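Local coordinates for mycobacterial cidal antitoxin MbcA (Mycobacterium tuberculosis, PDB 6FKG), which neutralises its cognate toxin MbcT, an NAD+ phosphorylase, by blocking access to the toxin active site in a type II toxin-antitoxin system, at residues R35-W40 against Q48-Q53; V76-P81 against K89-V94. All coordinates share one frame; numbering follows the deposited sequence.

Interaction 1 (35-40 with 48-53) and interaction 2 (76-81 with 89-94) follow one another along the chain, the first closing before the second opens, with helix 52-65 running from one towards the other. Their centres lie about 20 Å apart and their nearest atoms about 7 Å, so they do not touch. Helix 23-30 joins them: it packs on Val37 in interaction 1 and on Phe79, Ala91 and Val94 in interaction 2. Both touch MbcT, whose active site the antitoxin blocks: Arg35 and Arg39 by salt bridges and Gln48 by hydrogen bonds to one MbcT chain, Lys52 by one to another, whereas Trp77 and Ser80 pack against MbcT within the toxin-binding family region.

Interaction 1: R35-W40 against Q48-Q53; sequences RSVARW and QRLNKQ
A mixed contact, apolar round Leu50 and polar round Ser36 and Gln48, sets helix 34-41 against the extended segment that leads into helix 52-65. Leu50 is the wedge. With CG anti to its backbone N, it sends CD2 over one face of the Trp40 indole, 4.1 Å from the centroid of the five-membered ring, a CH-pi contact. Its CD1 turns to the start of the helix, 3.8 Å from Ser36 O and 4.3 Å from Val37 CG2. The leucine and tryptophan thus join helix 34-41 to the start of helix 52-65 in an all-helical chain; Trp40 also meets helix 7-19 and Leu55, and the Asn51 side chain caps helix 52-65, its OD1 accepting from Arg54 N. At the polar end, Ser36 OG, hydrogen-bonded to Ser33 OG, lies 3.6 Å from Gln48 CB. One water spans the segments, 2.8 Å from Ser36 OG and donating to Arg49 O at 2.7 Å. The Gln48 chain bends at chi2 (87°) and brings NE2 to 3.4 Å from Arg35 NH2, guanidinium and amide planes 88° apart. These two donors turn instead to Asp119 of an MbcT chain, Arg35 by a salt bridge, and Gln48 NE2 also bonds Gly114 O of that chain.

Interaction 2: V76-P81 against K89-V94; sequences VWMFSP and KPADLV
The Lys89 side chain runs along the backbone of residues 78-81, where the chain leaves helix 71-78. CB lies 3.8 Å from Met78 O; CG, anti to its own carbonyl carbon, moves on to the Phe79 carbonyl and also comes within 4.1 Å of Pro81 CD. Extended beyond CG, the chain keeps CD against Phe79 O at 3.4 Å; CE stays 3.6 Å from Phe79 O, and NZ, at the tip, runs on past it. The next residue, Pro90, packs on Trp77, with its CD against the Trp77 carbonyl oxygen. Its CG sits over one face of the Trp77 indole, 3.6 Å from the centroid of the six-membered ring and 12° off the normal, a CH-pi contact, while CB rests 3.5 Å from Trp77 CZ3. Trp77 also packs on helix 99-110. The single hydrogen bond between the segments runs from Ala91 N to Met78 O, 2.9 Å long with an N-H...O angle of 157° and in the carbonyl plane. It ties a first-turn N-H of one helix to a carbonyl from the last part of helix 71-78. Ala91 CB lies 3.7 Å from Phe79 CE1, and Met78, bent at chi2 and chi3, brings CE near the same alanine. Lys89 occupies the N-cap position and Pro90 the first turn, so this is an end-to-start junction of two helices within the Xre/MbcA/ParS C-terminal toxin-binding domain.

Interaction 1: R35-W40 against Q48-Q53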
loop_
_atom_site.group_PDB
_atom_site.type_symbol
_atom_site.label_atom_id
_atom_site.label_comp_id
_atom_site.label_asym_id
_atom_site.label_seq_id
_atom_site.Cartn_x
_atom_site.Cartn_y
_atom_site.Cartn_z
ATOM N N ARG C 35 -17.568 -30.395 -5.707
ATOM C CA ARG C 35 -18.948 -30.442 -6.178
ATOM C C ARG C 35 -19.317 -29.168 -6.943
ATOM O O ARG C 35 -20.013 -29.224 -7.957
ATOM C CB ARG C 35 -19.933 -30.641 -5.027
ATOM C CG ARG C 35 -21.380 -30.687 -5.514
ATOM C CD ARG C 35 -22.359 -31.182 -4.461
ATOM N NE ARG C 35 -22.461 -30.270 -3.330
ATOM C CZ ARG C 35 -23.362 -29.297 -3.228
ATOM N NH1 ARG C 35 -24.254 -29.101 -4.195
ATOM N NH2 ARG C 35 -23.372 -28.518 -2.155
ATOM N N SER C 36 -18.852 -28.022 -6.453
ATOM C CA SER C 36 -19.128 -26.756 -7.128
ATOM C C SER C 36 -18.505 -26.714 -8.528
ATOM O O SER C 36 -19.105 -26.181 -9.472
ATOM C CB SER C 36 -18.634 -25.583 -6.276
ATOM O OG SER C 36 -19.442 -25.451 -5.111
ATOM N N VAL C 37 -17.309 -27.279 -8.674
ATOM C CA VAL C 37 -16.663 -27.322 -9.989
ATOM C C VAL C 37 -17.422 -28.261 -10.924
ATOM O O VAL C 37 -17.651 -27.938 -12.094
ATOM C CB VAL C 37 -15.187 -27.767 -9.887
ATOM C CG1 VAL C 37 -14.594 -28.000 -11.278
ATOM C CG2 VAL C 37 -14.378 -26.732 -9.127
ATOM N N ALA C 38 -17.814 -29.420 -10.402
ATOM C CA ALA C 38 -18.544 -30.401 -11.196
ATOM C C ALA C 38 -19.860 -29.819 -11.700
ATOM O O ALA C 38 -20.207 -29.992 -12.868
ATOM C CB ALA C 38 -18.804 -31.683 -10.388
ATOM N N ARG C 39 -20.576 -29.126 -10.818
ATOM C CA ARG C 39 -21.855 -28.506 -11.167
ATOM C C ARG C 39 -21.683 -27.357 -12.163
ATOM O O ARG C 39 -22.446 -27.255 -13.127
ATOM C CB ARG C 39 -22.574 -28.000 -9.914
ATOM C CG ARG C 39 -23.196 -29.120 -9.082
ATOM C CD ARG C 39 -24.001 -28.582 -7.887
ATOM N NE ARG C 39 -25.039 -27.630 -8.277
ATOM C CZ ARG C 39 -26.248 -27.965 -8.724
ATOM N NH1 ARG C 39 -26.591 -29.242 -8.855
ATOM N NH2 ARG C 39 -27.116 -27.019 -9.055
ATOM N N TRP C 40 -20.697 -26.496 -11.918
ATOM C CA TRP C 40 -20.427 -25.374 -12.807
ATOM C C TRP C 40 -20.129 -25.873 -14.217
ATOM O O TRP C 40 -20.700 -25.380 -15.188
ATOM C CB TRP C 40 -19.258 -24.529 -12.287
ATOM C CG TRP C 40 -19.104 -23.222 -13.009
ATOM C CD1 TRP C 40 -19.611 -22.009 -12.632
ATOM C CD2 TRP C 40 -18.411 -23.001 -14.242
ATOM N NE1 TRP C 40 -19.261 -21.046 -13.552
ATOM C CE2 TRP C 40 -18.529 -21.632 -14.551
ATOM C CE3 TRP C 40 -17.697 -23.830 -15.112
ATOM C CZ2 TRP C 40 -17.958 -21.071 -15.697
ATOM C CZ3 TRP C 40 -17.127 -23.271 -16.246
ATOM C CH2 TRP C 40 -17.265 -21.906 -16.528
ATOM N N GLN C 48 -22.544 -21.382 -4.309
ATOM C CA GLN C 48 -21.363 -21.398 -3.443
ATOM C C GLN C 48 -20.210 -20.622 -4.060
ATOM O O GLN C 48 -20.252 -20.277 -5.247
ATOM C CB GLN C 48 -20.916 -22.839 -3.153
ATOM C CG GLN C 48 -21.948 -23.680 -2.407
ATOM C CD GLN C 48 -22.937 -24.361 -3.338
ATOM O OE1 GLN C 48 -22.904 -24.160 -4.553
ATOM N NE2 GLN C 48 -23.825 -25.175 -2.769
ATOM N N ARG C 49 -19.188 -20.363 -3.244
ATOM C CA ARG C 49 -17.965 -19.688 -3.684
ATOM C C ARG C 49 -17.271 -20.407 -4.835
ATOM O O ARG C 49 -16.982 -21.603 -4.757
ATOM C CB ARG C 49 -16.982 -19.547 -2.517
ATOM C CG ARG C 49 -16.799 -20.826 -1.705
ATOM C CD ARG C 49 -15.718 -20.688 -0.641
ATOM N NE ARG C 49 -14.415 -21.172 -1.100
ATOM C CZ ARG C 49 -14.036 -22.450 -1.098
ATOM N NH1 ARG C 49 -14.857 -23.395 -0.656
ATOM N NH2 ARG C 49 -12.828 -22.786 -1.532
ATOM N N LEU C 50 -16.994 -19.668 -5.903
ATOM C CA LEU C 50 -16.244 -20.214 -7.031
ATOM C C LEU C 50 -15.640 -19.084 -7.848
ATOM O O LEU C 50 -16.351 -18.180 -8.285
ATOM C CB LEU C 50 -17.133 -21.082 -7.918
ATOM C CG LEU C 50 -16.409 -21.692 -9.121
ATOM C CD1 LEU C 50 -16.794 -23.151 -9.306
ATOM C CD2 LEU C 50 -16.707 -20.898 -10.387
ATOM N N ASN C 51 -14.332 -19.141 -8.058
ATOM C CA ASN C 51 -13.665 -18.076 -8.795
ATOM C C ASN C 51 -13.705 -18.375 -10.290
ATOM O O ASN C 51 -12.870 -19.110 -10.810
ATOM C CB ASN C 51 -12.223 -17.893 -8.306
ATOM C CG ASN C 51 -11.603 -16.599 -8.813
ATOM O OD1 ASN C 51 -11.926 -16.140 -9.905
ATOM N ND2 ASN C 51 -10.732 -16.000 -8.016
ATOM N N LYS C 52 -14.689 -17.800 -10.971
ATOM C CA LYS C 52 -14.861 -18.032 -12.402
ATOM C C LYS C 52 -13.664 -17.540 -13.222
ATOM O O LYS C 52 -13.281 -18.163 -14.208
ATOM C CB LYS C 52 -16.137 -17.352 -12.889
ATOM C CG LYS C 52 -16.299 -17.346 -14.400
ATOM C CD LYS C 52 -17.614 -16.683 -14.792
ATOM C CE LYS C 52 -17.644 -16.340 -16.274
ATOM N NZ LYS C 52 -18.901 -15.639 -16.612
ATOM N N GLN C 53 -13.092 -16.414 -12.823
ATOM C CA GLN C 53 -11.911 -15.895 -13.500
ATOM C C GLN C 53 -10.783 -16.932 -13.496
ATOM O O GLN C 53 -10.118 -17.139 -14.510
ATOM C CB GLN C 53 -11.438 -14.596 -12.837
ATOM C CG GLN C 53 -10.235 -13.960 -13.532
ATOM C CD GLN C 53 -9.531 -12.907 -12.673
ATOM O OE1 GLN C 53 -10.173 -12.145 -11.947
ATOM N NE2 GLN C 53 -8.200 -12.868 -12.754
HETATM O O HOH W 1 -17.579 -24.026 -3.602
#

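Interaction 2: V76-P81 against K89-V94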
loop_
_atom_site.group_PDB
_atom_site.type_symbol
_atom_site.label_atom_id
_atom_site.label_comp_id
_atom_site.label_asym_id
_atom_site.label_seq_id
_atom_site.Cartn_x
_atom_site.Cartn_y
_atom_site.Cartn_z
ATOM N N VAL C 76 1.063 -34.205 -15.300
ATOM C CA VAL C 76 2.176 -34.204 -14.350
ATOM C C VAL C 76 2.854 -32.830 -14.258
ATOM O O VAL C 76 3.206 -32.349 -13.177
ATOM C CB VAL C 76 3.238 -35.252 -14.750
ATOM C CG1 VAL C 76 4.470 -35.153 -13.852
ATOM C CG2 VAL C 76 2.635 -36.674 -14.727
ATOM N N TRP C 77 3.059 -32.214 -15.410
ATOM C CA TRP C 77 3.728 -30.901 -15.483
ATOM C C TRP C 77 3.034 -29.825 -14.647
ATOM O O TRP C 77 3.693 -28.985 -14.022
ATOM C CB TRP C 77 3.788 -30.456 -16.944
ATOM C CG TRP C 77 4.539 -29.208 -17.232
ATOM C CD1 TRP C 77 5.879 -29.098 -17.504
ATOM C CD2 TRP C 77 3.988 -27.883 -17.362
ATOM N NE1 TRP C 77 6.194 -27.776 -17.775
ATOM C CE2 TRP C 77 5.054 -27.017 -17.686
ATOM C CE3 TRP C 77 2.705 -27.345 -17.202
ATOM C CZ2 TRP C 77 4.875 -25.641 -17.873
ATOM C CZ3 TRP C 77 2.525 -25.973 -17.397
ATOM C CH2 TRP C 77 3.603 -25.144 -17.731
ATOM N N MET C 78 1.703 -29.861 -14.623
ATOM C CA MET C 78 0.939 -28.874 -13.859
ATOM C C MET C 78 1.291 -28.937 -12.383
ATOM O O MET C 78 1.254 -27.909 -11.706
ATOM C CB MET C 78 -0.571 -29.081 -14.033
ATOM C CG MET C 78 -1.094 -28.756 -15.409
ATOM S SD MET C 78 -1.045 -26.993 -15.761
ATOM C CE MET C 78 -2.181 -26.363 -14.534
ATOM N N PHE C 79 1.673 -30.122 -11.888
ATOM C CA PHE C 79 1.890 -30.285 -10.448
ATOM C C PHE C 79 3.345 -30.542 -10.082
ATOM O O PHE C 79 3.660 -30.916 -8.949
ATOM C CB PHE C 79 0.984 -31.406 -9.922
ATOM C CG PHE C 79 -0.457 -31.187 -10.273
ATOM C CD1 PHE C 79 -1.196 -30.221 -9.609
ATOM C CD2 PHE C 79 -1.055 -31.896 -11.307
ATOM C CE1 PHE C 79 -2.510 -29.979 -9.952
ATOM C CE2 PHE C 79 -2.371 -31.665 -11.651
ATOM C CZ PHE C 79 -3.101 -30.705 -10.978
ATOM N N SER C 80 4.236 -30.309 -11.037
ATOM C CA SER C 80 5.656 -30.517 -10.805
ATOM C C SER C 80 6.349 -29.195 -10.569
ATOM O O SER C 80 6.220 -28.278 -11.385
ATOM C CB SER C 80 6.301 -31.228 -11.990
ATOM O OG SER C 80 5.709 -32.496 -12.209
ATOM N N PRO C 81 7.091 -29.096 -9.456
ATOM C CA PRO C 81 7.962 -27.943 -9.226
ATOM C C PRO C 81 8.848 -27.748 -10.437
ATOM O O PRO C 81 9.509 -28.677 -10.893
ATOM C CB PRO C 81 8.769 -28.343 -7.987
ATOM C CG PRO C 81 7.867 -29.299 -7.258
ATOM C CD PRO C 81 7.173 -30.078 -8.355
ATOM N N LYS C 89 5.079 -24.833 -8.793
ATOM C CA LYS C 89 4.208 -25.619 -9.664
ATOM C C LYS C 89 3.354 -24.695 -10.528
ATOM O O LYS C 89 2.770 -23.743 -10.004
ATOM C CB LYS C 89 3.285 -26.518 -8.843
ATOM C CG LYS C 89 3.987 -27.539 -7.939
ATOM C CD LYS C 89 2.984 -28.170 -6.993
ATOM C CE LYS C 89 3.690 -28.983 -5.915
ATOM N NZ LYS C 89 2.739 -29.684 -5.012
ATOM N N PRO C 90 3.256 -24.980 -11.841
ATOM C CA PRO C 90 2.351 -24.178 -12.688
ATOM C C PRO C 90 0.920 -24.064 -12.133
ATOM O O PRO C 90 0.320 -22.988 -12.224
ATOM C CB PRO C 90 2.356 -24.938 -14.021
ATOM C CG PRO C 90 3.738 -25.606 -14.051
ATOM C CD PRO C 90 4.055 -25.948 -12.626
ATOM N N ALA C 91 0.387 -25.145 -11.568
ATOM C CA ALA C 91 -0.961 -25.107 -10.993
ATOM C C ALA C 91 -1.079 -24.082 -9.860
ATOM O O ALA C 91 -2.113 -23.430 -9.717
ATOM C CB ALA C 91 -1.373 -26.493 -10.494
ATOM N N ASP C 92 -0.029 -23.937 -9.060
ATOM C CA ASP C 92 -0.026 -22.957 -7.984
ATOM C C ASP C 92 0.076 -21.529 -8.546
ATOM O O ASP C 92 -0.553 -20.614 -8.025
ATOM C CB ASP C 92 1.110 -23.231 -6.995
ATOM C CG ASP C 92 0.917 -24.543 -6.219
ATOM O OD1 ASP C 92 -0.210 -25.090 -6.198
ATOM O OD2 ASP C 92 1.901 -25.027 -5.631
ATOM N N LEU C 93 0.836 -21.334 -9.620
ATOM C CA LEU C 93 0.838 -20.014 -10.263
ATOM C C LEU C 93 -0.555 -19.658 -10.766
ATOM O O LEU C 93 -1.017 -18.512 -10.617
ATOM C CB LEU C 93 1.847 -19.956 -11.421
ATOM C CG LEU C 93 3.236 -19.440 -11.014
ATOM C CD1 LEU C 93 3.958 -20.480 -10.163
ATOM C CD2 LEU C 93 4.066 -19.057 -12.239
ATOM N N VAL C 94 -1.235 -20.636 -11.357
ATOM C CA VAL C 94 -2.570 -20.364 -11.885
ATOM C C VAL C 94 -3.487 -20.025 -10.717
ATOM O O VAL C 94 -4.219 -19.037 -10.766
ATOM C CB VAL C 94 -3.134 -21.553 -12.697
ATOM C CG1 VAL C 94 -4.586 -21.310 -13.059
ATOM C CG2 VAL C 94 -2.299 -21.773 -13.976
#